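Local coordinates for stage III sporulation protein AH (Bacillus subtilis, PDB 3TUF), which forms with SpoIIQ a channel between mother cell and forespore during sporulation, allowing sigma-E-directed expression in the mother cell to trigger sigma-G activation in the forespore, at residues Phe85-Arg89 / Asp148-Asn152; Arg96-Arg100 / Leu127-Glu131; Lys163-His167 / Thr192-Ser196. Numbering follows the deposited sequence.

Contact 1 of 3, residues Phe85-Arg89 / Asp148-Asn152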
loop_
_atom_site.group_PDB
_atom_site.type_symbol
_atom_site.label_atom_id
_atom_site.label_comp_id
_atom_site.label_asym_id
_atom_site.label_seq_id
_atom_site.Cartn_x
_atom_site.Cartn_y
_atom_site.Cartn_z
ATOM N N PHE B 85 16.237 -0.039 -0.873
ATOM C CA PHE B 85 14.804 -0.052 -1.177
ATOM C C PHE B 85 14.014 -1.033 -0.321
ATOM O O PHE B 85 13.062 -0.632 0.399
ATOM C CB PHE B 85 14.567 -0.364 -2.637
ATOM C CG PHE B 85 14.559 0.846 -3.529
ATOM C CD1 PHE B 85 15.686 1.643 -3.674
ATOM C CD2 PHE B 85 13.428 1.171 -4.264
ATOM C CE1 PHE B 85 15.686 2.754 -4.511
ATOM C CE2 PHE B 85 13.430 2.302 -5.130
ATOM C CZ PHE B 85 14.573 3.091 -5.229
ATOM N N THR B 86 14.390 -2.309 -0.394
ATOM C CA THR B 86 13.703 -3.306 0.430
ATOM C C THR B 86 13.837 -2.958 1.938
ATOM O O THR B 86 12.883 -3.104 2.704
ATOM C CB THR B 86 14.139 -4.777 0.098
ATOM O OG1 THR B 86 15.522 -4.786 -0.204
ATOM C CG2 THR B 86 13.366 -5.394 -1.147
ATOM N N THR B 87 14.983 -2.468 2.391
ATOM C CA THR B 87 15.025 -2.142 3.823
ATOM C C THR B 87 14.010 -1.051 4.189
ATOM O O THR B 87 13.212 -1.176 5.127
ATOM C CB THR B 87 16.419 -1.773 4.303
ATOM O OG1 THR B 87 17.336 -2.789 3.870
ATOM C CG2 THR B 87 16.439 -1.707 5.823
ATOM N N TYR B 88 14.039 0.026 3.420
ATOM C CA TYR B 88 13.123 1.131 3.625
ATOM C C TYR B 88 11.635 0.687 3.592
ATOM O O TYR B 88 10.863 0.955 4.524
ATOM C CB TYR B 88 13.431 2.210 2.595
ATOM C CG TYR B 88 12.731 3.523 2.845
ATOM C CD1 TYR B 88 13.293 4.501 3.675
ATOM C CD2 TYR B 88 11.505 3.798 2.245
ATOM C CE1 TYR B 88 12.642 5.723 3.909
ATOM C CE2 TYR B 88 10.841 5.016 2.474
ATOM C CZ TYR B 88 11.413 5.969 3.301
ATOM O OH TYR B 88 10.741 7.167 3.500
ATOM N N ARG B 89 11.229 -0.007 2.533
ATOM C CA ARG B 89 9.843 -0.429 2.438
ATOM C C ARG B 89 9.459 -1.220 3.709
ATOM O O ARG B 89 8.449 -0.913 4.420
ATOM C CB ARG B 89 9.632 -1.237 1.172
ATOM C CG ARG B 89 9.576 -0.413 -0.130
ATOM C CD ARG B 89 8.585 -1.035 -1.107
ATOM N NE ARG B 89 8.565 -0.329 -2.397
ATOM C CZ ARG B 89 9.497 -0.481 -3.350
ATOM N NH1 ARG B 89 10.531 -1.328 -3.211
ATOM N NH2 ARG B 89 9.386 0.202 -4.468
ATOM N N ASP B 148 12.462 0.752 -10.883
ATOM C CA ASP B 148 11.789 0.711 -9.589
ATOM C C ASP B 148 11.682 2.150 -9.088
ATOM O O ASP B 148 12.434 3.017 -9.553
ATOM C CB ASP B 148 12.581 -0.149 -8.589
ATOM C CG ASP B 148 11.730 -0.606 -7.391
ATOM O OD1 ASP B 148 10.533 -0.205 -7.277
ATOM O OD2 ASP B 148 12.264 -1.382 -6.553
ATOM N N ALA B 149 10.753 2.397 -8.161
ATOM C CA ALA B 149 10.566 3.708 -7.551
ATOM C C ALA B 149 10.042 3.586 -6.141
ATOM O O ALA B 149 9.359 2.617 -5.824
ATOM C CB ALA B 149 9.589 4.527 -8.351
ATOM N N LEU B 150 10.301 4.601 -5.311
ATOM C CA LEU B 150 9.888 4.562 -3.912
ATOM C C LEU B 150 9.415 5.938 -3.496
ATOM O O LEU B 150 10.096 6.935 -3.812
ATOM C CB LEU B 150 11.091 4.135 -3.095
ATOM C CG LEU B 150 11.063 4.262 -1.604
ATOM C CD1 LEU B 150 10.050 3.325 -1.042
ATOM C CD2 LEU B 150 12.520 3.931 -1.083
ATOM N N VAL B 151 8.296 6.001 -2.794
ATOM C CA VAL B 151 7.579 7.258 -2.618
ATOM C C VAL B 151 7.032 7.298 -1.220
ATOM O O VAL B 151 6.246 6.417 -0.794
ATOM C CB VAL B 151 6.306 7.396 -3.563
ATOM C CG1 VAL B 151 5.410 8.663 -3.194
ATOM C CG2 VAL B 151 6.670 7.434 -5.063
ATOM N N ASN B 152 7.386 8.351 -0.504
ATOM C CA ASN B 152 6.876 8.532 0.837
ATOM C C ASN B 152 6.218 9.880 0.837
ATOM O O ASN B 152 6.878 10.913 0.614
ATOM C CB ASN B 152 7.999 8.381 1.907
ATOM C CG ASN B 152 7.522 8.733 3.340
ATOM O OD1 ASN B 152 6.602 9.521 3.572
ATOM N ND2 ASN B 152 8.190 8.152 4.312
#

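Contact 2 of 3, residues Arg96-Arg100 / Leu127-Glu131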
loop_
_atom_site.group_PDB
_atom_site.type_symbol
_atom_site.label_atom_id
_atom_site.label_comp_id
_atom_site.label_asym_id
_atom_site.label_seq_id
_atom_site.Cartn_x
_atom_site.Cartn_y
_atom_site.Cartn_z
ATOM N N ARG B 96 4.304 2.138 9.706
ATOM C CA ARG B 96 2.896 2.359 9.376
ATOM C C ARG B 96 1.952 1.496 10.223
ATOM O O ARG B 96 0.928 1.975 10.711
ATOM C CB ARG B 96 2.649 2.101 7.888
ATOM C CG ARG B 96 3.565 2.885 6.962
ATOM C CD ARG B 96 3.135 4.339 6.861
ATOM N NE ARG B 96 2.729 4.697 5.505
ATOM C CZ ARG B 96 3.358 5.588 4.747
ATOM N NH1 ARG B 96 4.428 6.218 5.211
ATOM N NH2 ARG B 96 2.917 5.851 3.525
ATOM N N SER B 97 2.306 0.225 10.385
ATOM C CA SER B 97 1.491 -0.759 11.131
ATOM C C SER B 97 1.222 -0.294 12.525
ATOM O O SER B 97 0.059 -0.274 12.984
ATOM C CB SER B 97 2.244 -2.053 11.308
ATOM O OG SER B 97 2.015 -2.842 10.190
ATOM N N LYS B 98 2.337 0.034 13.190
ATOM C CA LYS B 98 2.334 0.549 14.522
ATOM C C LYS B 98 1.455 1.746 14.551
ATOM O O LYS B 98 0.562 1.835 15.405
ATOM C CB LYS B 98 3.736 0.959 14.956
ATOM C CG LYS B 98 4.463 -0.151 15.673
ATOM C CD LYS B 98 6.028 0.098 15.751
ATOM C CE LYS B 98 6.817 -0.564 14.562
ATOM N NZ LYS B 98 8.156 0.071 14.280
ATOM N N GLU B 99 1.704 2.675 13.622
ATOM C CA GLU B 99 0.813 3.820 13.486
ATOM C C GLU B 99 -0.689 3.470 13.496
ATOM O O GLU B 99 -1.423 3.976 14.366
ATOM C CB GLU B 99 1.123 4.555 12.227
ATOM C CG GLU B 99 1.980 5.724 12.428
ATOM C CD GLU B 99 1.553 6.843 11.486
ATOM O OE1 GLU B 99 0.568 7.548 11.829
ATOM O OE2 GLU B 99 2.174 6.999 10.403
ATOM N N ARG B 100 -1.132 2.623 12.550
ATOM C CA ARG B 100 -2.558 2.284 12.424
ATOM C C ARG B 100 -3.069 1.729 13.708
ATOM O O ARG B 100 -4.156 2.078 14.156
ATOM C CB ARG B 100 -2.805 1.225 11.367
ATOM C CG ARG B 100 -2.492 1.669 9.973
ATOM C CD ARG B 100 -2.926 0.623 8.946
ATOM N NE ARG B 100 -2.017 -0.541 8.798
ATOM C CZ ARG B 100 -0.878 -0.542 8.087
ATOM N NH1 ARG B 100 -0.464 0.570 7.452
ATOM N NH2 ARG B 100 -0.161 -1.654 8.014
ATOM N N LEU B 127 -3.973 8.687 6.412
ATOM C CA LEU B 127 -2.879 7.765 6.231
ATOM C C LEU B 127 -3.155 6.823 5.066
ATOM O O LEU B 127 -2.260 6.626 4.232
ATOM C CB LEU B 127 -2.623 6.957 7.493
ATOM C CG LEU B 127 -1.191 6.639 7.923
ATOM C CD1 LEU B 127 -1.293 5.283 8.465
ATOM C CD2 LEU B 127 -0.024 6.706 6.886
ATOM N N SER B 128 -4.373 6.249 5.016
ATOM C CA SER B 128 -4.804 5.426 3.875
ATOM C C SER B 128 -4.649 6.093 2.557
ATOM O O SER B 128 -4.330 5.467 1.531
ATOM C CB SER B 128 -6.282 5.207 3.949
ATOM O OG SER B 128 -6.519 4.399 5.056
ATOM N N GLU B 129 -4.995 7.360 2.559
ATOM C CA GLU B 129 -4.936 8.083 1.336
ATOM C C GLU B 129 -3.498 8.344 0.923
ATOM O O GLU B 129 -3.163 8.180 -0.268
ATOM C CB GLU B 129 -5.827 9.321 1.405
ATOM C CG GLU B 129 -7.340 8.911 1.440
ATOM C CD GLU B 129 -7.761 7.899 0.285
ATOM O OE1 GLU B 129 -7.239 8.029 -0.847
ATOM O OE2 GLU B 129 -8.609 6.971 0.508
ATOM N N VAL B 130 -2.653 8.681 1.913
ATOM C CA VAL B 130 -1.217 8.698 1.744
ATOM C C VAL B 130 -0.746 7.346 1.199
ATOM O O VAL B 130 -0.039 7.293 0.172
ATOM C CB VAL B 130 -0.518 9.015 3.104
ATOM C CG1 VAL B 130 0.975 8.478 3.193
ATOM C CG2 VAL B 130 -0.610 10.510 3.400
ATOM N N GLU B 131 -1.142 6.258 1.869
ATOM C CA GLU B 131 -0.802 4.904 1.383
ATOM C C GLU B 131 -1.160 4.749 -0.098
ATOM O O GLU B 131 -0.327 4.291 -0.902
ATOM C CB GLU B 131 -1.519 3.761 2.172
ATOM C CG GLU B 131 -1.251 3.581 3.714
ATOM C CD GLU B 131 0.118 2.919 4.039
ATOM O OE1 GLU B 131 0.870 2.598 3.069
ATOM O OE2 GLU B 131 0.431 2.716 5.266
#

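Contact 3 of 3, residues Lys163-His167 / Thr192-Ser196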
loop_
_atom_site.group_PDB
_atom_site.type_symbol
_atom_site.label_atom_id
_atom_site.label_comp_id
_atom_site.label_asym_id
_atom_site.label_seq_id
_atom_site.Cartn_x
_atom_site.Cartn_y
_atom_site.Cartn_z
ATOM N N LYS B 163 15.195 4.512 -9.124
ATOM C CA LYS B 163 16.393 3.834 -9.623
ATOM C C LYS B 163 16.711 4.398 -10.988
ATOM O O LYS B 163 15.827 4.415 -11.838
ATOM C CB LYS B 163 16.128 2.338 -9.756
ATOM C CG LYS B 163 16.600 1.497 -8.552
ATOM C CD LYS B 163 18.119 1.292 -8.535
ATOM C CE LYS B 163 18.537 0.122 -7.625
ATOM N NZ LYS B 163 18.374 -1.173 -8.341
ATOM N N SER B 164 17.938 4.876 -11.201
ATOM C CA SER B 164 18.352 5.440 -12.505
ATOM C C SER B 164 19.815 5.900 -12.530
ATOM O O SER B 164 20.323 6.471 -11.547
ATOM C CB SER B 164 17.437 6.614 -12.937
ATOM O OG SER B 164 17.684 7.021 -14.275
ATOM N N ASP B 165 20.476 5.674 -13.669
ATOM C CA ASP B 165 21.869 6.079 -13.857
ATOM C C ASP B 165 21.981 7.486 -14.376
ATOM O O ASP B 165 22.762 8.285 -13.866
ATOM C CB ASP B 165 22.573 5.108 -14.780
ATOM C CG ASP B 165 22.855 3.798 -14.094
ATOM O OD1 ASP B 165 23.455 3.819 -12.981
ATOM O OD2 ASP B 165 22.448 2.754 -14.649
ATOM N N LYS B 166 21.179 7.786 -15.387
ATOM C CA LYS B 166 21.031 9.140 -15.868
ATOM C C LYS B 166 19.918 9.863 -15.087
ATOM O O LYS B 166 18.874 9.304 -14.796
ATOM C CB LYS B 166 20.791 9.099 -17.378
ATOM C CG LYS B 166 21.982 8.460 -18.120
ATOM C CD LYS B 166 21.542 7.361 -19.083
ATOM C CE LYS B 166 20.844 7.924 -20.319
ATOM N NZ LYS B 166 21.804 8.676 -21.166
ATOM N N HIS B 167 20.194 11.095 -14.690
ATOM C CA HIS B 167 19.187 11.987 -14.123
ATOM C C HIS B 167 19.281 13.329 -14.854
ATOM O O HIS B 167 20.350 13.693 -15.352
ATOM C CB HIS B 167 19.404 12.169 -12.615
ATOM C CG HIS B 167 20.727 12.794 -12.244
ATOM N ND1 HIS B 167 21.946 12.236 -12.579
ATOM C CD2 HIS B 167 21.013 13.918 -11.541
ATOM C CE1 HIS B 167 22.921 13.002 -12.124
ATOM N NE2 HIS B 167 22.382 14.029 -11.490
ATOM N N THR B 192 14.876 11.975 -5.965
ATOM C CA THR B 192 16.281 11.578 -5.987
ATOM C C THR B 192 16.461 10.430 -6.941
ATOM O O THR B 192 15.650 9.521 -6.941
ATOM C CB THR B 192 16.649 11.067 -4.612
ATOM O OG1 THR B 192 16.222 12.039 -3.645
ATOM C CG2 THR B 192 18.148 10.804 -4.494
ATOM N N PHE B 193 17.531 10.467 -7.733
ATOM C CA PHE B 193 17.869 9.395 -8.684
ATOM C C PHE B 193 19.080 8.608 -8.192
ATOM O O PHE B 193 20.194 9.125 -8.177
ATOM C CB PHE B 193 18.192 9.970 -10.065
ATOM C CG PHE B 193 17.048 10.739 -10.689
ATOM C CD1 PHE B 193 16.600 11.948 -10.136
ATOM C CD2 PHE B 193 16.423 10.268 -11.804
ATOM C CE1 PHE B 193 15.510 12.658 -10.694
ATOM C CE2 PHE B 193 15.356 10.970 -12.358
ATOM C CZ PHE B 193 14.907 12.171 -11.802
ATOM N N GLU B 194 18.846 7.355 -7.800
ATOM C CA GLU B 194 19.880 6.419 -7.307
ATOM C C GLU B 194 20.526 5.594 -8.425
ATOM O O GLU B 194 19.801 5.028 -9.256
ATOM C CB GLU B 194 19.235 5.413 -6.365
ATOM C CG GLU B 194 18.701 6.002 -5.101
ATOM C CD GLU B 194 19.762 6.113 -4.045
ATOM O OE1 GLU B 194 20.958 6.192 -4.417
ATOM O OE2 GLU B 194 19.401 6.106 -2.846
ATOM N N PRO B 195 21.873 5.464 -8.412
ATOM C CA PRO B 195 22.608 4.536 -9.310
ATOM C C PRO B 195 21.984 3.120 -9.335
ATOM O O PRO B 195 21.835 2.489 -8.264
ATOM C CB PRO B 195 24.002 4.467 -8.672
ATOM C CG PRO B 195 23.820 5.012 -7.205
ATOM C CD PRO B 195 22.762 6.071 -7.395
ATOM N N SER B 196 21.616 2.622 -10.523
ATOM C CA SER B 196 20.900 1.313 -10.634
ATOM C C SER B 196 21.824 0.075 -10.718
ATOM O O SER B 196 22.838 -0.003 -9.988
ATOM C CB SER B 196 19.841 1.318 -11.777
ATOM O OG SER B 196 20.456 1.167 -13.067
#

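Contact 1 of 3, residues Phe85-Arg89 / Asp148-Asn152
The L150 side chain overlaps three residues of helix 84-107, F85, Y88 and R89. Its CD2 methyl lies over one face of the F85 ring and comes within 3.5 Å of CD2 of Y88, while its CB is 3.6 Å from CE2 of F85. Its other methyl, CD1, faces the flat side of the R89 guanidinium and is 3.9 Å from CG of R89. The F85 ring also presents its edge to the strand backbone, CE2 of F85 being 3.8 Å from C of A149. This is a helix laid along a β-strand: the axes of 85-89 and 149-152 differ in direction by just 28° and approach to 10.0 Å. The strand is an outer one of the three-stranded sheet in an αββαβ core, consistent with the ring-building motif of type III secretion and flagellar relatives. D148, L150 and N152 point at helix 84-107, whereas A149 and V151 pack on helix 114-143, so both faces of the strand are covered. Polar groups flank the apolar centre. NH2 of R89 forms a salt bridge with OD1 of D148 at 3.1 Å, and the same OD1 accepts the amide N of A149 at 2.8 Å. In the other direction along the strand, ND2 of N152 donates to OH of Y88 at 2.9 Å. R89 also packs against T139 of the second subunit.

Contact 2 of 3, residues Arg96-Arg100 / Leu127-Glu131
Segments 96-100 and 127-131 belong to two consecutive long helices, 84-107 and 114-143, which fold back as an α-helical hairpin. Their local axes run at 156° to each other, antiparallel with a marked tilt, and come no closer than 12.2 Å; the shortest CA-CA approach, between R100 and L127, is 8.3 Å. Long side chains bridge so wide a gap. L127 supplies much of the apolar part: its CD2 covers one face of the R96 guanidinium, 3.7 Å from NE of R96, and its CD1 lies 4.1 Å from CG of R100. V130 adds CG1, 3.3 Å from NH2 of R96. E131 then gathers both arginines at one oxygen. Its OE2 makes a salt bridge with NE of R96 at 3.0 Å, including a weak hydrogen bond, and another with NH1 of R100 at 3.2 Å. None of the three charges ends there. R96 also pairs with E134 and E154, R100 with E129 of the second subunit, and E131 with K135 of that subunit. At this separation, contact between the helices here runs through long, charged side chains, with L127 and V130 supplying the apolar part, and the charges continue into the interface between the two copies.

Contact 3 of 3, residues Lys163-His167 / Thr192-Ser196
The main-chain pairing of strands 157-163 and 188-194 finishes here with one strong link: the amide N of S164 donates to O of E194 at 2.7 Å, almost straight at 172°. K163 and E194 form the last parallel bridge, their CA atoms 4.9 Å apart, and E194 is also bonded through its backbone to V162. Beyond this point side chains take over. The carboxylate of D165 uses both oxygens on S196, OD1 accepting the backbone N of S196 at 3.3 Å and OD2 the hydroxyl OG of S196 at 3.0 Å. OG of S164 donates to O of K166 at 2.6 Å, a local bond that satisfies the hydroxyl within the loop. One close pair is not a bond: O of S164 and O of E194, two acceptors, sit 2.8 Å apart. Under the loop, CB of H167 makes a CH-pi contact over the face of the F193 ring, 3.8 Å from its centroid. T192 bonds through OG1 to T77 of the SpoIIQ chain, where an antiparallel strand extends the sheet. Adjacent parallel strands joined by a connection that includes helices 169-177 and 181-184 make a beta-alpha-beta crossover, and 164-167 leads out of its first strand toward the helix.

The three contacts illustrate how one small domain serves two kinds of interface. Contacts 1 and 2 share helix 84-107, their centres 15 Å apart, and contact 2 is nested in the chain loop that contact 1 closes; both touch the second SpoIIIAH subunit. Contact 1 meets contact 3 through the sheet: O of D148 lies 3.2 Å from N of K163, a probable hydrogen bond, and CZ of F85 packs 4.2 Å from that same N of K163. Contact 3 in turn borders SpoIIQ. Contacts 2 and 3 do not touch, with centres 28 Å and nearest atoms about 16 Å apart, on opposite sides of the chain's centre, so contact 1 spans the ground between them.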